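Adhesin (Streptococcus sanguinis SK1 = NCTC 7863, PDB 6VT2) binds sialylated glycans through two tandem Siglec-like modules, and thereby probably helps the bacterium attach to host glycoproteins. Local coordinates at residues R212-Y217 with K314-V319; G219-A224 with T280-I285; E225-D230 with Q274-T279; S232-N237 with T304-L309; Y250-G255 with G295-K300. All blocks are in the same frame, centred on the assembly; numbering follows the deposited sequence.

Contact 1 (R212-Y217 with K314-V319)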
# COMPACT_ATOMS: atom_id res chain seq x y z
N ARG A 212 20.15 16.64 9.68
CA ARG A 212 20.94 15.46 9.90
C ARG A 212 22.35 15.64 9.35
O ARG A 212 22.56 16.15 8.24
CB ARG A 212 20.29 14.26 9.22
CG ARG A 212 20.98 12.95 9.43
CD ARG A 212 19.99 11.84 9.22
NE ARG A 212 20.65 10.55 9.30
CZ ARG A 212 20.14 9.43 8.85
NH1 ARG A 212 18.93 9.44 8.30
NH2 ARG A 212 20.84 8.31 8.94
N ASP A 213 23.31 15.10 10.08
CA ASP A 213 24.68 15.04 9.63
C ASP A 213 24.96 13.61 9.23
O ASP A 213 24.86 12.69 10.04
CB ASP A 213 25.64 15.44 10.74
CG ASP A 213 25.72 16.93 10.91
OD1 ASP A 213 25.13 17.67 10.09
OD2 ASP A 213 26.39 17.34 11.87
N TYR A 214 25.28 13.40 7.98
CA TYR A 214 25.67 12.10 7.48
C TYR A 214 27.17 11.99 7.45
O TYR A 214 27.83 12.82 6.83
CB TYR A 214 25.08 11.89 6.10
CG TYR A 214 23.60 11.85 6.03
CD1 TYR A 214 22.91 10.66 6.09
CD2 TYR A 214 22.88 13.03 5.79
CE1 TYR A 214 21.52 10.67 5.93
CE2 TYR A 214 21.49 13.00 5.65
CZ TYR A 214 20.84 11.83 5.77
OH TYR A 214 19.48 11.79 5.61
N ILE A 215 27.69 11.01 8.16
CA ILE A 215 29.12 10.89 8.31
C ILE A 215 29.63 10.09 7.14
O ILE A 215 29.13 9.00 6.87
CB ILE A 215 29.47 10.18 9.60
CG1 ILE A 215 29.10 11.03 10.77
CG2 ILE A 215 30.98 9.98 9.64
CD1 ILE A 215 29.14 10.21 12.11
N PHE A 216 30.67 10.62 6.49
CA PHE A 216 31.37 9.91 5.43
C PHE A 216 32.80 9.80 5.88
O PHE A 216 33.45 10.80 6.14
CB PHE A 216 31.26 10.64 4.09
CG PHE A 216 29.99 10.38 3.39
CD1 PHE A 216 28.75 10.81 3.86
CD2 PHE A 216 30.02 9.71 2.18
CE1 PHE A 216 27.59 10.52 3.14
CE2 PHE A 216 28.87 9.37 1.53
CZ PHE A 216 27.68 9.82 1.99
N TYR A 217 33.30 8.61 5.88
CA TYR A 217 34.68 8.38 6.27
C TYR A 217 35.56 8.59 5.06
O TYR A 217 35.30 8.00 4.00
CB TYR A 217 34.84 6.95 6.79
CG TYR A 217 34.15 6.80 8.10
CD1 TYR A 217 34.70 7.23 9.27
CD2 TYR A 217 32.86 6.32 8.12
CE1 TYR A 217 34.00 7.15 10.44
CE2 TYR A 217 32.16 6.25 9.30
CZ TYR A 217 32.75 6.64 10.46
OH TYR A 217 32.03 6.62 11.63
N LYS A 314 15.81 23.23 3.16
CA LYS A 314 16.05 22.52 4.40
C LYS A 314 17.49 22.00 4.35
O LYS A 314 17.90 21.56 3.34
CB LYS A 314 15.09 21.34 4.50
CG LYS A 314 13.65 21.76 4.34
CD LYS A 314 13.15 22.40 5.56
CE LYS A 314 11.74 22.95 5.44
NZ LYS A 314 11.47 23.87 6.56
N ILE A 315 18.17 22.08 5.48
CA ILE A 315 19.61 21.78 5.58
C ILE A 315 19.82 20.32 5.93
O ILE A 315 19.09 19.81 6.63
CB ILE A 315 20.23 22.58 6.73
CG1 ILE A 315 20.14 24.06 6.38
CG2 ILE A 315 21.66 22.19 7.07
CD1 ILE A 315 20.91 24.40 5.20
N PHE A 316 20.83 19.72 5.33
CA PHE A 316 21.46 18.50 5.82
C PHE A 316 22.93 18.65 5.48
O PHE A 316 23.32 19.53 4.71
CB PHE A 316 20.86 17.23 5.25
CG PHE A 316 21.14 17.02 3.84
CD1 PHE A 316 20.40 17.62 2.89
CD2 PHE A 316 22.16 16.21 3.43
CE1 PHE A 316 20.67 17.47 1.55
CE2 PHE A 316 22.43 16.04 2.09
CZ PHE A 316 21.67 16.63 1.14
N ARG A 317 23.77 17.86 6.16
CA ARG A 317 25.19 17.95 5.91
C ARG A 317 25.80 16.58 5.69
O ARG A 317 25.32 15.58 6.18
CB ARG A 317 25.95 18.59 7.10
CG ARG A 317 25.29 19.92 7.56
CD ARG A 317 26.18 20.71 8.47
NE ARG A 317 26.49 19.98 9.67
CZ ARG A 317 27.29 20.48 10.62
NH1 ARG A 317 27.82 21.68 10.48
NH2 ARG A 317 27.55 19.75 11.68
N ILE A 318 26.85 16.59 4.93
CA ILE A 318 27.83 15.52 4.93
C ILE A 318 28.99 16.02 5.76
O ILE A 318 29.52 17.08 5.46
CB ILE A 318 28.24 15.13 3.50
CG1 ILE A 318 27.11 14.33 2.93
CG2 ILE A 318 29.57 14.32 3.52
CD1 ILE A 318 27.27 14.06 1.43
N VAL A 319 29.43 15.21 6.72
CA VAL A 319 30.55 15.55 7.60
C VAL A 319 31.61 14.48 7.42
O VAL A 319 31.31 13.29 7.49
CB VAL A 319 30.12 15.69 9.06
CG1 VAL A 319 31.32 15.95 9.92
CG2 VAL A 319 29.11 16.86 9.13

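Contact 2 (G219-A224 with T280-I285)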
# COMPACT_ATOMS: atom_id res chain seq x y z
N GLY A 219 37.94 8.24 2.22
CA GLY A 219 38.48 7.10 1.55
C GLY A 219 37.66 5.86 1.59
O GLY A 219 38.16 4.81 1.15
N GLU A 220 36.46 5.87 1.99
CA GLU A 220 35.56 4.72 1.99
C GLU A 220 34.23 5.17 1.42
O GLU A 220 33.66 6.15 1.86
CB GLU A 220 35.28 4.16 3.39
CG GLU A 220 36.56 3.58 4.03
CD GLU A 220 36.29 2.84 5.33
OE1 GLU A 220 37.25 2.17 5.84
OE2 GLU A 220 35.13 2.88 5.83
N GLU A 221 33.68 4.45 0.57
CA GLU A 221 32.41 4.85 -0.02
C GLU A 221 31.31 4.75 1.02
O GLU A 221 31.23 3.79 1.80
CB GLU A 221 32.09 3.99 -1.18
CG GLU A 221 30.85 4.43 -1.92
CD GLU A 221 30.71 3.59 -3.19
OE1 GLU A 221 30.70 2.32 -3.12
OE2 GLU A 221 30.70 4.24 -4.25
N GLY A 222 30.45 5.75 0.99
CA GLY A 222 29.33 5.82 1.89
C GLY A 222 28.05 6.12 1.14
O GLY A 222 28.04 6.47 -0.03
N THR A 223 26.96 5.93 1.86
CA THR A 223 25.68 6.34 1.37
C THR A 223 24.97 7.16 2.42
O THR A 223 25.23 7.06 3.61
CB THR A 223 24.83 5.17 1.00
OG1 THR A 223 24.59 4.34 2.14
CG2 THR A 223 25.45 4.35 -0.08
N ALA A 224 24.14 8.06 1.94
CA ALA A 224 23.21 8.82 2.78
C ALA A 224 21.82 8.53 2.23
O ALA A 224 21.61 8.72 1.04
CB ALA A 224 23.52 10.32 2.77
N THR A 280 18.95 8.61 -2.32
CA THR A 280 20.21 8.03 -1.85
C THR A 280 21.34 8.80 -2.49
O THR A 280 21.35 9.03 -3.69
CB THR A 280 20.30 6.58 -2.21
OG1 THR A 280 19.25 5.88 -1.53
CG2 THR A 280 21.60 5.97 -1.73
N ILE A 281 22.22 9.27 -1.64
CA ILE A 281 23.45 9.94 -2.02
C ILE A 281 24.56 8.95 -1.78
O ILE A 281 24.72 8.48 -0.66
CB ILE A 281 23.65 11.21 -1.20
CG1 ILE A 281 22.47 12.19 -1.34
CG2 ILE A 281 24.92 11.87 -1.62
CD1 ILE A 281 22.57 13.42 -0.51
N ARG A 282 25.35 8.67 -2.80
CA ARG A 282 26.43 7.69 -2.72
C ARG A 282 27.72 8.32 -3.21
O ARG A 282 27.76 8.91 -4.29
CB ARG A 282 26.03 6.52 -3.56
CG ARG A 282 27.13 5.43 -3.66
CD ARG A 282 26.69 4.30 -4.55
NE ARG A 282 27.81 3.37 -4.61
CZ ARG A 282 27.78 2.19 -5.23
NH1 ARG A 282 28.89 1.43 -5.18
NH2 ARG A 282 26.66 1.80 -5.89
N GLY A 283 28.78 8.09 -2.47
CA GLY A 283 30.06 8.50 -2.97
C GLY A 283 31.14 8.34 -1.93
O GLY A 283 30.88 7.92 -0.81
N THR A 284 32.34 8.81 -2.28
CA THR A 284 33.50 8.76 -1.43
C THR A 284 34.09 10.15 -1.29
O THR A 284 34.43 10.78 -2.28
CB THR A 284 34.54 7.82 -2.01
OG1 THR A 284 33.98 6.51 -2.16
CG2 THR A 284 35.76 7.67 -1.06
N ILE A 285 34.23 10.61 -0.07
CA ILE A 285 35.06 11.76 0.18
C ILE A 285 36.51 11.32 0.08
O ILE A 285 36.96 10.52 0.91
CB ILE A 285 34.76 12.34 1.56
CG1 ILE A 285 33.32 12.81 1.69
CG2 ILE A 285 35.71 13.51 1.88
CD1 ILE A 285 32.86 13.86 0.71
O HOH W 1 33.50 8.91 2.08
O HOH W 2 32.50 6.34 -4.35

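Contact 3 (E225-D230 with Q274-T279). With CA (calcium ion), chain J.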
# COMPACT_ATOMS: atom_id res chain seq x y z
N GLU A 225 20.86 8.18 3.07
CA GLU A 225 19.47 8.01 2.62
C GLU A 225 18.68 9.18 3.20
O GLU A 225 18.72 9.35 4.37
CB GLU A 225 18.84 6.72 3.09
CG GLU A 225 19.42 5.55 2.36
CD GLU A 225 18.74 4.27 2.73
OE1 GLU A 225 18.53 3.44 1.86
OE2 GLU A 225 18.42 4.14 3.88
N LEU A 226 18.00 9.92 2.36
CA LEU A 226 17.26 11.11 2.75
C LEU A 226 15.79 10.79 2.54
O LEU A 226 15.49 10.28 1.52
CB LEU A 226 17.65 12.27 1.85
CG LEU A 226 18.90 13.01 2.29
CD1 LEU A 226 20.12 12.12 2.15
CD2 LEU A 226 19.06 14.25 1.46
N HIS A 227 14.93 11.24 3.45
CA HIS A 227 13.52 10.72 3.26
C HIS A 227 12.62 11.96 3.23
O HIS A 227 12.88 12.85 3.95
CB HIS A 227 13.15 9.80 4.43
CG HIS A 227 14.01 8.59 4.62
ND1 HIS A 227 15.28 8.66 5.08
CD2 HIS A 227 13.78 7.30 4.49
CE1 HIS A 227 15.79 7.47 5.18
NE2 HIS A 227 14.89 6.62 4.81
N PHE A 228 11.60 11.93 2.40
CA PHE A 228 10.65 13.02 2.20
C PHE A 228 9.24 12.44 2.20
O PHE A 228 9.03 11.34 1.73
CB PHE A 228 10.87 13.72 0.89
CG PHE A 228 12.28 14.21 0.66
CD1 PHE A 228 13.26 13.37 0.18
CD2 PHE A 228 12.61 15.52 0.91
CE1 PHE A 228 14.55 13.84 -0.08
CE2 PHE A 228 13.88 15.97 0.73
CZ PHE A 228 14.85 15.16 0.24
N TYR A 229 8.27 13.22 2.67
CA TYR A 229 6.88 12.82 2.47
C TYR A 229 6.05 14.07 2.28
O TYR A 229 6.49 15.20 2.46
CB TYR A 229 6.35 12.01 3.64
CG TYR A 229 6.16 12.76 4.91
CD1 TYR A 229 4.96 13.38 5.19
CD2 TYR A 229 7.18 12.81 5.87
CE1 TYR A 229 4.79 14.03 6.40
CE2 TYR A 229 7.01 13.46 7.05
CZ TYR A 229 5.83 14.07 7.32
OH TYR A 229 5.70 14.74 8.51
N ASP A 230 4.86 13.87 1.80
CA ASP A 230 3.93 14.99 1.66
C ASP A 230 2.59 14.53 2.21
O ASP A 230 2.30 13.37 2.07
CB ASP A 230 3.83 15.43 0.20
CG ASP A 230 3.06 16.71 0.01
OD1 ASP A 230 3.43 17.65 0.55
OD2 ASP A 230 2.04 16.60 -0.64
N GLN A 274 4.74 6.87 6.31
CA GLN A 274 5.10 5.46 6.53
C GLN A 274 6.06 4.97 5.44
O GLN A 274 6.93 4.19 5.74
CB GLN A 274 3.80 4.68 6.55
CG GLN A 274 3.97 3.19 6.70
CD GLN A 274 4.63 2.88 8.00
OE1 GLN A 274 4.43 3.56 8.98
NE2 GLN A 274 5.48 1.88 7.98
N ASN A 275 5.83 5.37 4.21
CA ASN A 275 6.62 4.91 3.06
C ASN A 275 7.14 6.14 2.32
O ASN A 275 6.64 6.51 1.24
CB ASN A 275 5.77 4.03 2.16
CG ASN A 275 5.38 2.72 2.84
OD1 ASN A 275 4.20 2.52 3.24
ND2 ASN A 275 6.36 1.88 3.07
N PRO A 276 8.13 6.81 2.88
CA PRO A 276 8.59 8.07 2.30
C PRO A 276 9.35 7.88 1.01
O PRO A 276 9.86 6.80 0.67
CB PRO A 276 9.51 8.63 3.37
CG PRO A 276 10.06 7.37 4.06
CD PRO A 276 8.89 6.44 4.08
N LEU A 277 9.45 8.98 0.28
CA LEU A 277 10.34 9.04 -0.85
C LEU A 277 11.78 9.07 -0.35
O LEU A 277 12.12 9.84 0.54
CB LEU A 277 10.05 10.29 -1.63
CG LEU A 277 10.82 10.51 -2.91
CD1 LEU A 277 10.47 9.45 -3.91
CD2 LEU A 277 10.57 11.88 -3.45
N VAL A 278 12.64 8.32 -1.01
CA VAL A 278 14.01 8.16 -0.52
C VAL A 278 14.93 8.60 -1.62
O VAL A 278 14.87 8.07 -2.74
CB VAL A 278 14.31 6.71 -0.13
CG1 VAL A 278 15.78 6.54 0.34
CG2 VAL A 278 13.39 6.21 0.98
N THR A 279 15.81 9.54 -1.31
CA THR A 279 16.92 9.96 -2.17
C THR A 279 18.17 9.34 -1.54
O THR A 279 18.40 9.50 -0.33
CB THR A 279 17.08 11.47 -2.24
OG1 THR A 279 15.90 12.10 -2.81
CG2 THR A 279 18.29 11.81 -3.09
CA CA J . 1.26 18.82 0.08

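Contact 4 (S232-N237 with T304-L309). With CA (calcium ion), chain J.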
# COMPACT_ATOMS: atom_id res chain seq x y z
N SER A 232 -0.19 14.81 0.69
CA SER A 232 -0.89 14.20 -0.47
C SER A 232 -0.39 12.78 -0.73
O SER A 232 -0.98 12.11 -1.53
CB SER A 232 -0.71 14.98 -1.69
OG SER A 232 0.65 14.93 -2.08
N GLY A 233 0.77 12.42 -0.18
CA GLY A 233 1.40 11.17 -0.47
C GLY A 233 2.21 11.18 -1.73
O GLY A 233 2.72 10.10 -2.11
N LYS A 234 2.38 12.35 -2.38
CA LYS A 234 3.07 12.42 -3.65
C LYS A 234 4.02 13.61 -3.67
O LYS A 234 3.63 14.74 -3.37
CB LYS A 234 2.06 12.53 -4.79
CG LYS A 234 2.62 12.87 -6.12
CD LYS A 234 3.62 11.80 -6.61
CE LYS A 234 4.06 12.13 -8.02
NZ LYS A 234 5.25 11.37 -8.43
N ILE A 235 5.27 13.33 -4.02
CA ILE A 235 6.25 14.36 -4.34
C ILE A 235 6.64 14.20 -5.79
O ILE A 235 6.86 13.09 -6.29
CB ILE A 235 7.46 14.25 -3.40
CG1 ILE A 235 6.99 14.65 -1.99
CG2 ILE A 235 8.63 15.00 -3.90
CD1 ILE A 235 8.07 14.38 -0.95
N THR A 236 6.71 15.35 -6.47
CA THR A 236 7.06 15.40 -7.87
C THR A 236 8.48 15.83 -8.11
O THR A 236 9.01 15.54 -9.18
CB THR A 236 6.14 16.35 -8.64
OG1 THR A 236 6.27 17.70 -8.17
CG2 THR A 236 4.70 15.88 -8.46
N ASN A 237 9.14 16.51 -7.17
CA ASN A 237 10.48 16.98 -7.43
C ASN A 237 11.21 17.13 -6.12
O ASN A 237 10.61 17.63 -5.17
CB ASN A 237 10.46 18.32 -8.16
CG ASN A 237 11.84 18.88 -8.35
OD1 ASN A 237 12.32 19.67 -7.54
ND2 ASN A 237 12.49 18.47 -9.42
N THR A 304 8.87 19.43 -3.89
CA THR A 304 7.64 19.99 -4.40
C THR A 304 6.61 18.89 -4.58
O THR A 304 6.94 17.79 -5.00
CB THR A 304 7.92 20.67 -5.74
OG1 THR A 304 8.86 21.71 -5.59
CG2 THR A 304 6.62 21.31 -6.30
N ASP A 305 5.35 19.17 -4.21
CA ASP A 305 4.28 18.20 -4.39
C ASP A 305 3.59 18.46 -5.72
O ASP A 305 3.95 19.38 -6.46
CB ASP A 305 3.35 18.20 -3.17
CG ASP A 305 2.56 19.50 -2.99
OD1 ASP A 305 2.34 20.21 -3.99
OD2 ASP A 305 2.26 19.78 -1.83
N ALA A 306 2.60 17.63 -6.05
CA ALA A 306 2.00 17.71 -7.38
C ALA A 306 1.13 18.95 -7.53
O ALA A 306 0.83 19.33 -8.67
CB ALA A 306 1.19 16.48 -7.66
N SER A 307 0.73 19.58 -6.42
CA SER A 307 -0.02 20.82 -6.48
C SER A 307 0.87 22.03 -6.70
O SER A 307 0.35 23.14 -6.82
CB SER A 307 -0.82 21.03 -5.20
OG SER A 307 -1.79 20.04 -5.05
N GLY A 308 2.18 21.85 -6.74
CA GLY A 308 3.11 22.94 -6.91
C GLY A 308 3.62 23.60 -5.64
O GLY A 308 4.24 24.67 -5.74
N LEU A 309 3.31 23.05 -4.46
CA LEU A 309 3.83 23.62 -3.23
C LEU A 309 5.26 23.12 -3.05
O LEU A 309 5.50 21.91 -3.06
CB LEU A 309 3.03 23.24 -2.00
CG LEU A 309 1.60 23.77 -1.88
CD1 LEU A 309 1.04 23.30 -0.58
CD2 LEU A 309 1.54 25.24 -2.05
CA CA J . 1.26 18.82 0.08
O HOH W 3 0.88 16.01 -4.63
O HOH W 4 4.32 19.83 -9.14
O HOH W 5 11.48 21.09 -5.23

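Contact 5 (Y250-G255 with G295-K300). With SIA (N-acetyl-alpha-neuraminic acid), chain C.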
# COMPACT_ATOMS: atom_id res chain seq x y z
N TYR A 250 25.89 21.27 -4.10
CA TYR A 250 25.46 20.12 -4.86
C TYR A 250 26.46 19.79 -5.94
O TYR A 250 26.84 18.63 -6.08
CB TYR A 250 24.08 20.38 -5.44
CG TYR A 250 23.56 19.36 -6.39
CD1 TYR A 250 23.18 18.11 -5.97
CD2 TYR A 250 23.45 19.66 -7.72
CE1 TYR A 250 22.69 17.21 -6.84
CE2 TYR A 250 22.95 18.74 -8.62
CZ TYR A 250 22.58 17.54 -8.17
OH TYR A 250 22.05 16.63 -9.07
N ASN A 251 26.84 20.77 -6.76
CA ASN A 251 27.73 20.50 -7.87
C ASN A 251 29.12 20.16 -7.38
O ASN A 251 29.78 19.36 -8.02
CB ASN A 251 27.71 21.70 -8.82
CG ASN A 251 26.42 21.72 -9.66
OD1 ASN A 251 26.16 20.81 -10.43
ND2 ASN A 251 25.63 22.75 -9.50
N THR A 252 29.55 20.70 -6.24
CA THR A 252 30.81 20.28 -5.63
C THR A 252 30.76 18.80 -5.31
O THR A 252 31.70 18.06 -5.62
CB THR A 252 31.10 21.09 -4.39
OG1 THR A 252 31.29 22.47 -4.76
CG2 THR A 252 32.37 20.60 -3.69
N LEU A 253 29.68 18.35 -4.70
CA LEU A 253 29.64 16.92 -4.40
C LEU A 253 29.60 16.09 -5.66
O LEU A 253 30.26 15.04 -5.74
CB LEU A 253 28.45 16.59 -3.51
CG LEU A 253 28.55 15.27 -2.78
CD1 LEU A 253 29.52 15.45 -1.65
CD2 LEU A 253 27.21 14.78 -2.28
N LEU A 254 28.83 16.52 -6.67
CA LEU A 254 28.89 15.80 -7.93
C LEU A 254 30.31 15.71 -8.45
O LEU A 254 30.72 14.70 -9.03
CB LEU A 254 28.00 16.45 -8.99
CG LEU A 254 26.52 16.35 -8.72
CD1 LEU A 254 25.77 17.02 -9.86
CD2 LEU A 254 26.06 14.95 -8.56
N GLY A 255 31.07 16.76 -8.29
CA GLY A 255 32.43 16.83 -8.79
C GLY A 255 33.35 15.83 -8.15
O GLY A 255 34.35 15.43 -8.74
N GLY A 295 35.62 20.46 7.25
CA GLY A 295 35.46 19.21 6.52
C GLY A 295 34.01 18.77 6.50
O GLY A 295 33.59 17.91 7.24
N LYS A 296 33.24 19.47 5.68
CA LYS A 296 31.80 19.28 5.63
C LYS A 296 31.25 19.98 4.41
O LYS A 296 31.90 20.81 3.77
CB LYS A 296 31.09 19.84 6.85
CG LYS A 296 31.31 21.32 6.98
CD LYS A 296 30.44 22.02 8.02
CE LYS A 296 31.01 23.42 8.24
NZ LYS A 296 30.23 24.28 9.13
N TYR A 297 30.07 19.53 4.04
CA TYR A 297 29.28 20.19 3.03
C TYR A 297 27.89 20.37 3.61
O TYR A 297 27.29 19.42 4.14
CB TYR A 297 29.17 19.39 1.75
CG TYR A 297 30.43 19.22 0.99
CD1 TYR A 297 31.13 20.31 0.51
CD2 TYR A 297 30.97 17.98 0.78
CE1 TYR A 297 32.27 20.19 -0.20
CE2 TYR A 297 32.14 17.84 0.05
CZ TYR A 297 32.78 18.94 -0.43
OH TYR A 297 33.95 18.86 -1.11
N THR A 298 27.40 21.59 3.53
CA THR A 298 26.07 21.96 4.02
C THR A 298 25.16 22.18 2.84
O THR A 298 25.39 23.08 2.03
CB THR A 298 26.16 23.22 4.87
OG1 THR A 298 27.15 23.01 5.91
CG2 THR A 298 24.75 23.48 5.53
N PHE A 299 24.22 21.27 2.66
CA PHE A 299 23.31 21.24 1.54
C PHE A 299 22.00 21.90 1.92
O PHE A 299 21.62 21.94 3.09
CB PHE A 299 23.02 19.80 1.11
CG PHE A 299 24.23 19.05 0.66
CD1 PHE A 299 24.99 18.35 1.57
CD2 PHE A 299 24.59 19.03 -0.65
CE1 PHE A 299 26.11 17.69 1.19
CE2 PHE A 299 25.69 18.29 -1.05
CZ PHE A 299 26.47 17.64 -0.12
N LYS A 300 21.27 22.30 0.89
CA LYS A 300 19.92 22.79 1.04
C LYS A 300 19.09 22.01 0.04
O LYS A 300 19.42 21.96 -1.16
CB LYS A 300 19.86 24.31 0.78
CG LYS A 300 20.69 25.11 1.82
CD LYS A 300 20.22 26.54 1.96
CE LYS A 300 20.49 27.38 0.71
NZ LYS A 300 19.65 28.63 0.69
C1 SIA C . 29.60 24.40 3.92
C2 SIA C . 30.66 25.51 3.51
C3 SIA C . 31.93 25.52 4.37
C4 SIA C . 32.73 24.23 4.23
C5 SIA C . 33.07 23.96 2.76
C6 SIA C . 31.81 24.07 1.88
C7 SIA C . 32.10 24.09 0.37
C8 SIA C . 30.83 24.51 -0.40
C9 SIA C . 30.98 24.30 -1.91
C10 SIA C . 34.90 22.37 2.18
C11 SIA C . 35.33 20.91 2.13
N5 SIA C . 33.64 22.61 2.64
O1A SIA C . 29.01 23.86 2.93
O1B SIA C . 29.43 24.18 5.13
O4 SIA C . 33.97 24.28 4.95
O6 SIA C . 31.10 25.28 2.12
O7 SIA C . 33.21 24.94 0.10
O8 SIA C . 29.68 23.82 0.10
O9 SIA C . 29.92 24.96 -2.59
O10 SIA C . 35.65 23.28 1.83

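Contact 1 (R212-Y217 with K314-V319)
Phe-216 lays the CD1 side of its ring against Ile-318, with CD1 3.6 Å from CG2 of that isoleucine. The strands beneath run parallel at 19°, an edge pairing that matches strands A' and G of a V-type immunoglobulin fold. Four backbone bonds join them, passing alternately from each strand to the other. Tyr-214 shares the inner face with Phe-216; its CE2 lies 4.0 Å from CD2 of Phe-316, and Phe-316 in turn stacks on Phe-299 of the next strand. The hydroxyl of Tyr-214 crosses the sandwich to the backbone O of Glu-225, so a polar group among buried rings is satisfied. On the outer face Asp-213 and Arg-317 lie side by side, while CG2 of Val-319 packs 3.8 Å from the carboxylate carbon CG of Asp-213. The arginine turns at chi3 (-61°), which brings NE round to OD1 of Asp-213 at 2.7 Å. NH2 of Arg-317 meets OD2 of Asp-213, also at 2.7 Å, on its syn side and within the guanidinium plane.

Contact 2 (G219-A224 with T280-I285)
The strands of 219-224 and 280-285 run antiparallel at 162°, with Gly-222/Gly-283 and Ala-224/Ile-281 as hydrogen-bonded pairs and Thr-223/Arg-282 as the non-hydrogen-bonded pair between them. N of Gly-219 closes the end on O of Ile-285 at 2.8 Å. On the outer face CG of Arg-282 is anti to its backbone N (chi1 176°), and the extended chain reaches Glu-221 with two nitrogens. NH1 of Arg-282 meets OE1 of Glu-221 at 2.9 Å, and NE meets OE2 at 3.0 Å. Both come from above the carboxylate plane, the flat groups being 68° apart. A water also grips OE2 of Glu-221 and links it to OG1 of Thr-284. The inner face is apolar: CB of Ala-224 touches CB of Ile-281 at 4.1 Å. Beneath it lie Tyr-214 and Phe-216 of strand 213-217 and Phe-316 of strand 314-321; in this pairing, consistent with strands B and E of a V-type immunoglobulin fold, strand 259-261 continues the sheet beside 277-283.

Contact 3 (E225-D230 with Q274-T279)
His-227 points its ring out from the sheet between two neighbours, so that its CD2 lies 3.7 Å from CG of Pro-276 and 3.7 Å from CG2 of Val-278. The proline carbon sits at the edge of the imidazole, near its plane, and each of the two lies alongside the histidine, pointing the same way. Pro-276 also presses CB to 3.2 Å from O of Phe-228, the same oxygen that accepts a strongly bent bond (137°) from N of Leu-277. On the inner face CE1 of Phe-228 comes within 3.5 Å of OG1 of Thr-279, while O of Leu-277 lies at the edge of the phenyl ring, near its plane, 3.7 Å from CD1 of Phe-228. CB of Leu-226 packs against the carbonyl O of Thr-279, to which its own N is bonded.

A second shell fixes these groups. ND1 of His-227 is hydrogen-bonded to Asp-209, OG1 of Thr-279 to Thr-262, and the ring of Phe-228 stacks on Phe-207. Further along, Asp-230 carries CG anti to its backbone N (chi1 -171°) and holds calcium with both carboxylate oxygens, OD1 and OD2 each 2.5 Å from the ion. OD2 is also bonded by OG of Ser-232. This is the antiparallel pairing of strands B and E expected in a V-type immunoglobulin sandwich, with the first strand running out into a calcium site.

Contact 4 (S232-N237 with T304-L309)
Asp-305 starts beside the other segment and ends on a metal: its CB lies 3.5 Å from O of Lys-234, and from there the side chain turns away. CG stands between the backbone N and the carbonyl carbon (chi1 66°), and the carboxylate divides its work. OD2 of Asp-305 binds calcium at 2.4 Å, in a site completed by Asp-201, Val-203, Asp-230 and Asn-231. OD1 accepts the backbone N of Leu-309 at 3.0 Å from above the carboxylate plane, across the type I turn from Asp-305 to Gly-308. The carboxylate thus ties the turn to the ion, and calcium probably favours its charged form.

Where the strand leads into this turn the pairing is irregular. Thr-236 and Asn-237 both face Thr-304 in a classic beta bulge, at the edge of the sheet that contains strands 296-305 and 235-239. O of Thr-304 takes a bond from N of Thr-236 at 2.9 Å and a weak one from N of Asn-237. Thr-236 pushes CG2 tightly to 3.4 Å from CA of Ala-306, while its OG1 shares a water with O of Asp-305. Another water bridges OG of Ser-232 and N of Ala-306. The same serine oxygen closes an ST turn by accepting N of Lys-234, and bonds to Asp-230. A third water joins OD1 of Asn-237, at 2.8 Å, to OG1 of Thr-304.

Contact 5 (Y250-G255 with G295-K300)
The ring of Tyr-297 is met obliquely by CG2 of Thr-252 and CD1 of Leu-253, both from helix 244-255, while C7 of the bound sialic acid lies in plane at its edge. Phe-299 has CA of Tyr-250 at its ring edge and CD2 of Leu-253 obliquely against CZ, 3.7 Å away. Helix and strand frame the glycan pocket of the Siglec-like module; Tyr-297 to Lys-300 probably occupy the place of the Φ-Thr-Arg-X motif of related adhesins, with Phe-299 at the arginine position. Leu-253 has CG anti to its backbone N (chi1 -162°) and splits its methyls between the rings, CD1 lying 3.8 Å from CD2 of Tyr-297. CG2 of Thr-252 comes 3.5 Å from OH of Tyr-297, the side chains crossing at about a right angle, while OG1 turns to O of Ser-248. The strand's backbone and Thr-298 hold the sugar: O of Lys-296 accepts its N5 at 2.7 Å. Thr-298 grips the carboxylate twice, with backbone N on O1A at 2.8 Å and OG1 on O1B at 2.7 Å.

Contacts 2 and 3 are successive parts of one strand pair, 222-229 with 277-283, whereas contacts 1, 4 and 5 all draw on the opposing sheet. The two sheets meet through the buried faces of contacts 1, 2 and 3, where Phe-216, Ala-224, Leu-226, Ile-281 and Phe-316 interlock. Contacts 1 and 2 pair this apolar face with an arginine–carboxylate bridge on the outer one. Contact 5, mostly buried, has no hydrogen bond between its segments; its strand's hydrogen bonds from Lys-296 O and Thr-298 go to the sugar. Contact 4 adds three bridging waters to a few backbone bonds, and joins contact 3 at a shared calcium. Metal and glycan thus lie toward different ends of strand 296-305.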